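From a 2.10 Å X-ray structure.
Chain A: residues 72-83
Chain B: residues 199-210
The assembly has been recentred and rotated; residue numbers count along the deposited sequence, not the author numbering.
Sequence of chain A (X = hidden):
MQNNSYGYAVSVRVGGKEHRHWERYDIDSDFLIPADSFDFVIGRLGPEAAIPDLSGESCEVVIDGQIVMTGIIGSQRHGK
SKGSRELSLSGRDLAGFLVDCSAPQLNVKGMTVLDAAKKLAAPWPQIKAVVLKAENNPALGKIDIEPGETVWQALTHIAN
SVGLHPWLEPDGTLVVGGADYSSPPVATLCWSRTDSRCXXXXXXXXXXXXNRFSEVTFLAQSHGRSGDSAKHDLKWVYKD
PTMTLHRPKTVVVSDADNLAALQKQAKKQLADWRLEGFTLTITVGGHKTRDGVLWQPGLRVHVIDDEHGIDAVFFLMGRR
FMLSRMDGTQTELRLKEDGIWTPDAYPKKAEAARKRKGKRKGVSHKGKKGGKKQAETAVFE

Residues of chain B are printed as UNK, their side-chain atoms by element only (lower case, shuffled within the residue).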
# COMPACT_ATOMS: atom_id res chain seq x y z
N ILE A 72 -14.34 -29.49 15.04
CA ILE A 72 -14.01 -30.32 13.90
C ILE A 72 -13.36 -29.39 12.90
O ILE A 72 -13.87 -28.31 12.62
CB ILE A 72 -15.30 -31.02 13.24
CG1 ILE A 72 -16.01 -31.91 14.24
CG2 ILE A 72 -14.93 -31.93 12.03
CD1 ILE A 72 -16.90 -31.15 15.16
N ILE A 73 -12.23 -29.84 12.35
CA ILE A 73 -11.56 -29.14 11.24
C ILE A 73 -12.44 -29.34 10.00
O ILE A 73 -12.71 -30.49 9.56
CB ILE A 73 -10.14 -29.64 11.05
CG1 ILE A 73 -9.36 -29.37 12.35
CG2 ILE A 73 -9.37 -28.92 9.84
CD1 ILE A 73 -8.00 -29.92 12.33
N GLY A 74 -12.97 -28.24 9.49
CA GLY A 74 -13.82 -28.28 8.33
C GLY A 74 -13.04 -28.16 7.06
O GLY A 74 -13.45 -28.66 6.03
N SER A 75 -11.92 -27.46 7.08
CA SER A 75 -11.20 -27.24 5.87
C SER A 75 -9.73 -26.95 6.11
O SER A 75 -9.31 -26.50 7.18
CB SER A 75 -11.85 -26.14 5.02
OG SER A 75 -11.57 -24.85 5.47
N GLN A 76 -8.96 -27.26 5.08
CA GLN A 76 -7.51 -27.10 5.12
C GLN A 76 -7.01 -26.61 3.79
O GLN A 76 -7.42 -27.08 2.75
CB GLN A 76 -6.86 -28.45 5.52
CG GLN A 76 -5.31 -28.39 5.59
CD GLN A 76 -4.69 -29.70 6.14
OE1 GLN A 76 -5.21 -30.34 7.04
NE2 GLN A 76 -3.57 -30.10 5.56
N ARG A 77 -6.08 -25.66 3.83
CA ARG A 77 -5.39 -25.18 2.65
C ARG A 77 -3.84 -25.27 2.79
O ARG A 77 -3.25 -24.96 3.84
CB ARG A 77 -5.83 -23.75 2.34
CG ARG A 77 -7.29 -23.58 2.00
CD ARG A 77 -7.82 -22.23 2.38
NE ARG A 77 -7.86 -22.14 3.84
CZ ARG A 77 -8.81 -22.68 4.61
NH1 ARG A 77 -9.86 -23.31 4.08
NH2 ARG A 77 -8.70 -22.57 5.92
N HIS A 78 -3.20 -25.75 1.74
CA HIS A 78 -1.77 -25.55 1.59
C HIS A 78 -1.46 -24.73 0.34
O HIS A 78 -1.94 -25.00 -0.77
CB HIS A 78 -1.01 -26.89 1.57
CG HIS A 78 0.47 -26.70 1.61
ND1 HIS A 78 1.31 -27.07 0.57
CD2 HIS A 78 1.26 -26.09 2.53
CE1 HIS A 78 2.55 -26.72 0.87
NE2 HIS A 78 2.54 -26.13 2.06
N GLY A 79 -0.68 -23.69 0.53
CA GLY A 79 -0.28 -22.83 -0.56
C GLY A 79 1.22 -22.63 -0.54
O GLY A 79 1.81 -22.47 0.54
N LYS A 80 1.81 -22.66 -1.74
CA LYS A 80 3.25 -22.56 -2.01
C LYS A 80 3.45 -21.61 -3.19
O LYS A 80 2.80 -21.77 -4.24
CB LYS A 80 3.74 -23.89 -2.59
CG LYS A 80 4.60 -24.81 -1.79
CD LYS A 80 4.98 -25.99 -2.67
CE LYS A 80 5.13 -27.27 -1.91
NZ LYS A 80 5.73 -28.23 -2.84
N SER A 81 4.37 -20.68 -3.06
CA SER A 81 4.96 -20.01 -4.21
C SER A 81 6.47 -19.89 -3.90
O SER A 81 6.91 -20.43 -2.90
CB SER A 81 4.31 -18.65 -4.43
OG SER A 81 4.40 -17.84 -3.28
N LYS A 82 7.26 -19.26 -4.76
CA LYS A 82 8.71 -19.16 -4.47
C LYS A 82 8.81 -18.12 -3.37
O LYS A 82 8.21 -17.06 -3.46
CB LYS A 82 9.58 -18.82 -5.70
CG LYS A 82 9.82 -19.98 -6.70
CD LYS A 82 10.12 -21.38 -6.07
CE LYS A 82 10.21 -22.45 -7.18
NZ LYS A 82 8.91 -23.12 -7.35
N GLY A 83 9.44 -18.47 -2.28
CA GLY A 83 9.40 -17.58 -1.11
C GLY A 83 8.37 -17.80 -0.01
O GLY A 83 8.58 -17.31 1.08
N UNK B 199 8.52 -25.87 -13.35
CA UNK B 199 7.93 -24.74 -13.97
C UNK B 199 6.68 -24.20 -13.22
O UNK B 199 6.15 -23.15 -13.55
c UNK B 199 6.58 -26.47 -15.45
c UNK B 199 7.58 -25.22 -15.40
n UNK B 199 7.01 -27.75 -15.21
o UNK B 199 5.44 -26.21 -15.78
N UNK B 200 6.18 -24.93 -12.24
CA UNK B 200 5.02 -24.47 -11.44
C UNK B 200 5.45 -23.22 -10.66
O UNK B 200 6.44 -23.26 -9.95
c UNK B 200 4.52 -25.60 -10.48
c UNK B 200 3.55 -25.07 -9.46
c UNK B 200 3.77 -28.03 -10.51
c UNK B 200 3.88 -26.73 -11.30
N UNK B 201 4.71 -22.13 -10.84
CA UNK B 201 4.95 -20.88 -10.13
C UNK B 201 4.23 -20.78 -8.76
O UNK B 201 4.74 -20.18 -7.82
o UNK B 201 5.45 -17.93 -14.00
o UNK B 201 3.70 -17.80 -12.67
c UNK B 201 4.78 -18.34 -13.04
c UNK B 201 5.28 -19.55 -12.25
c UNK B 201 4.49 -19.71 -10.97
N UNK B 202 3.10 -21.46 -8.65
CA UNK B 202 2.29 -21.40 -7.50
C UNK B 202 1.41 -22.67 -7.47
O UNK B 202 0.89 -23.16 -8.51
c UNK B 202 0.06 -18.41 -3.99
c UNK B 202 0.11 -18.44 -6.46
c UNK B 202 0.40 -19.88 -6.94
n UNK B 202 -0.46 -18.74 -5.17
n UNK B 202 -0.53 -18.88 -2.88
n UNK B 202 1.11 -17.61 -3.93
c UNK B 202 1.61 -20.02 -7.58
N UNK B 203 1.36 -23.29 -6.30
CA UNK B 203 0.57 -24.50 -6.06
C UNK B 203 -0.32 -24.26 -4.82
O UNK B 203 0.21 -23.87 -3.76
c UNK B 203 1.50 -25.69 -5.84
c UNK B 203 0.77 -27.03 -5.73
s UNK B 203 1.89 -28.42 -6.10
c UNK B 203 2.03 -28.27 -7.84
N UNK B 204 -1.65 -24.36 -4.99
CA UNK B 204 -2.60 -24.24 -3.89
C UNK B 204 -3.49 -25.50 -3.80
O UNK B 204 -4.09 -25.89 -4.78
o UNK B 204 -3.06 -20.73 -4.54
c UNK B 204 -3.47 -22.99 -4.04
o UNK B 204 -1.65 -21.64 -3.14
c UNK B 204 -2.68 -21.70 -3.87
N UNK B 205 -3.51 -26.14 -2.64
CA UNK B 205 -4.35 -27.28 -2.41
C UNK B 205 -5.40 -26.96 -1.33
O UNK B 205 -5.09 -26.32 -0.32
c UNK B 205 -1.68 -29.96 -2.97
c UNK B 205 -2.27 -28.60 -2.90
c UNK B 205 -3.52 -28.50 -2.00
c UNK B 205 -4.38 -29.73 -1.92
N UNK B 206 -6.64 -27.35 -1.60
CA UNK B 206 -7.74 -27.19 -0.69
C UNK B 206 -8.50 -28.46 -0.48
O UNK B 206 -8.92 -29.12 -1.45
c UNK B 206 -9.29 -24.02 -2.21
o UNK B 206 -10.10 -23.54 -1.37
c UNK B 206 -8.18 -24.87 -1.63
c UNK B 206 -8.75 -26.20 -1.22
o UNK B 206 -9.41 -23.91 -3.49
N UNK B 207 -8.70 -28.79 0.79
CA UNK B 207 -9.50 -29.89 1.19
C UNK B 207 -10.63 -29.34 2.05
O UNK B 207 -10.43 -28.51 2.96
c UNK B 207 -8.72 -30.83 2.08
c UNK B 207 -7.45 -32.77 1.05
c UNK B 207 -7.53 -31.48 1.55
c UNK B 207 -4.31 -29.56 1.80
n UNK B 207 -6.14 -33.05 0.73
c UNK B 207 -6.22 -30.97 1.56
c UNK B 207 -5.66 -29.75 1.94
c UNK B 207 -3.49 -30.57 1.28
c UNK B 207 -5.37 -31.97 1.04
c UNK B 207 -4.00 -31.78 0.90
N UNK B 208 -11.81 -29.87 1.80
CA UNK B 208 -13.03 -29.40 2.41
C UNK B 208 -13.91 -30.61 2.71
O UNK B 208 -14.15 -31.42 1.83
c UNK B 208 -14.94 -27.90 1.91
c UNK B 208 -13.69 -28.46 1.41
o UNK B 208 -15.03 -26.66 1.98
o UNK B 208 -15.85 -28.69 2.21
N UNK B 209 -14.38 -30.73 3.93
CA UNK B 209 -15.20 -31.86 4.35
C UNK B 209 -16.70 -31.52 4.52
O UNK B 209 -17.46 -32.27 5.12
c UNK B 209 -13.13 -32.82 5.47
o UNK B 209 -14.69 -31.42 6.67
c UNK B 209 -14.62 -32.42 5.65
N UNK B 210 -17.12 -30.39 3.98
CA UNK B 210 -18.51 -29.96 4.04
C UNK B 210 -19.55 -31.04 3.70
O UNK B 210 -20.58 -31.19 4.36
c UNK B 210 -18.71 -28.87 2.99
o UNK B 210 -19.93 -27.46 4.45
o UNK B 210 -18.27 -26.58 3.17
c UNK B 210 -18.98 -27.54 3.59
O HOH W 1 -15.43 -26.30 5.21
O HOH W 2 -10.29 -25.45 1.74
O HOH W 3 0.91 -26.67 -2.08
O HOH W 4 8.78 -24.95 -9.50
O HOH W 5 6.76 -18.84 -7.44

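Position 199 of chain B carries two side-chain carbons, the second bearing one oxygen and one nitrogen; its CA-to-CB bond points away from chain A, and it is B:Asn199. Four carbons at position 200, forked at the first with one arm two carbons long, identify B:Ile200, whose carbonyl O shares a water with A:Lys82 NZ. Position 201 has three carbons, the last carrying two oxygens, and its CA-to-CB bond points away from chain A: B:Glu201. A second water links its carbonyl O to A:Lys82 N.

At position 202, three carbons, a nitrogen and a carbon with two further nitrogens form a guanidinium, with A:Lys80 O over one face; this is B:Arg202. Position 203 is an unbranched chain of two carbons, a sulfur and a carbon, its CB 4.3 Å from A:Lys80 CB: B:Met203. Position 204 has two carbons, the second with two oxygens, one of them 3.2 Å from A:Gly79 CA. It is B:Asp204, and its OD1 forms a salt bridge with B:Arg202 NH2 at 3.0 Å. A CB on A:Gly79 would clash with this OD1, so the glycine makes room for the carboxylate.

Position 205, again four carbons forked at the first, is B:Ile205, on the same sheet face as A:His78. Position 206 has three carbons ending in two oxygens; its second carbon lies 4.0 Å from A:Arg77 CG, an aliphatic contact made by B:Glu206. Fused five- and six-membered rings with a single nitrogen mark position 207, B:Trp207. Its ring edge meets the chain A backbone, with CZ3 4.0 Å from A:His78 N.

Position 208, two carbons with two terminal oxygens, is B:Asp208, paired with A:Ser75. Position 209 has one carbon bearing an oxygen and a carbon: B:Thr209, whose N and OG1 both donate to A:Gly74 O, each at 3.1 Å. Position 210 repeats the two-carbon carboxylate; B:Asp210 makes no contact with chain A, but its N donates to B:Asp208 OD1.

The contact is an antiparallel strand pairing between two copies of one protein, held chiefly by backbone. A:Gln76, A:His78 and A:Lys80 each exchange two hydrogen bonds with B:Trp207, B:Ile205 and B:Met203 respectively; the shortest, from B:Ile205 N to A:His78 O, is 2.7 Å. Between these pairs, CA-H...O contacts fill the ladder, such as A:Arg77 CA to B:Ile205 O at 3.2 Å. The side chains of the three hydrogen-bonded pairs share one face, where B:Trp207 has the largest area covered by chain A.

Chain B, residues 199-210: NIERMDIEWDTD
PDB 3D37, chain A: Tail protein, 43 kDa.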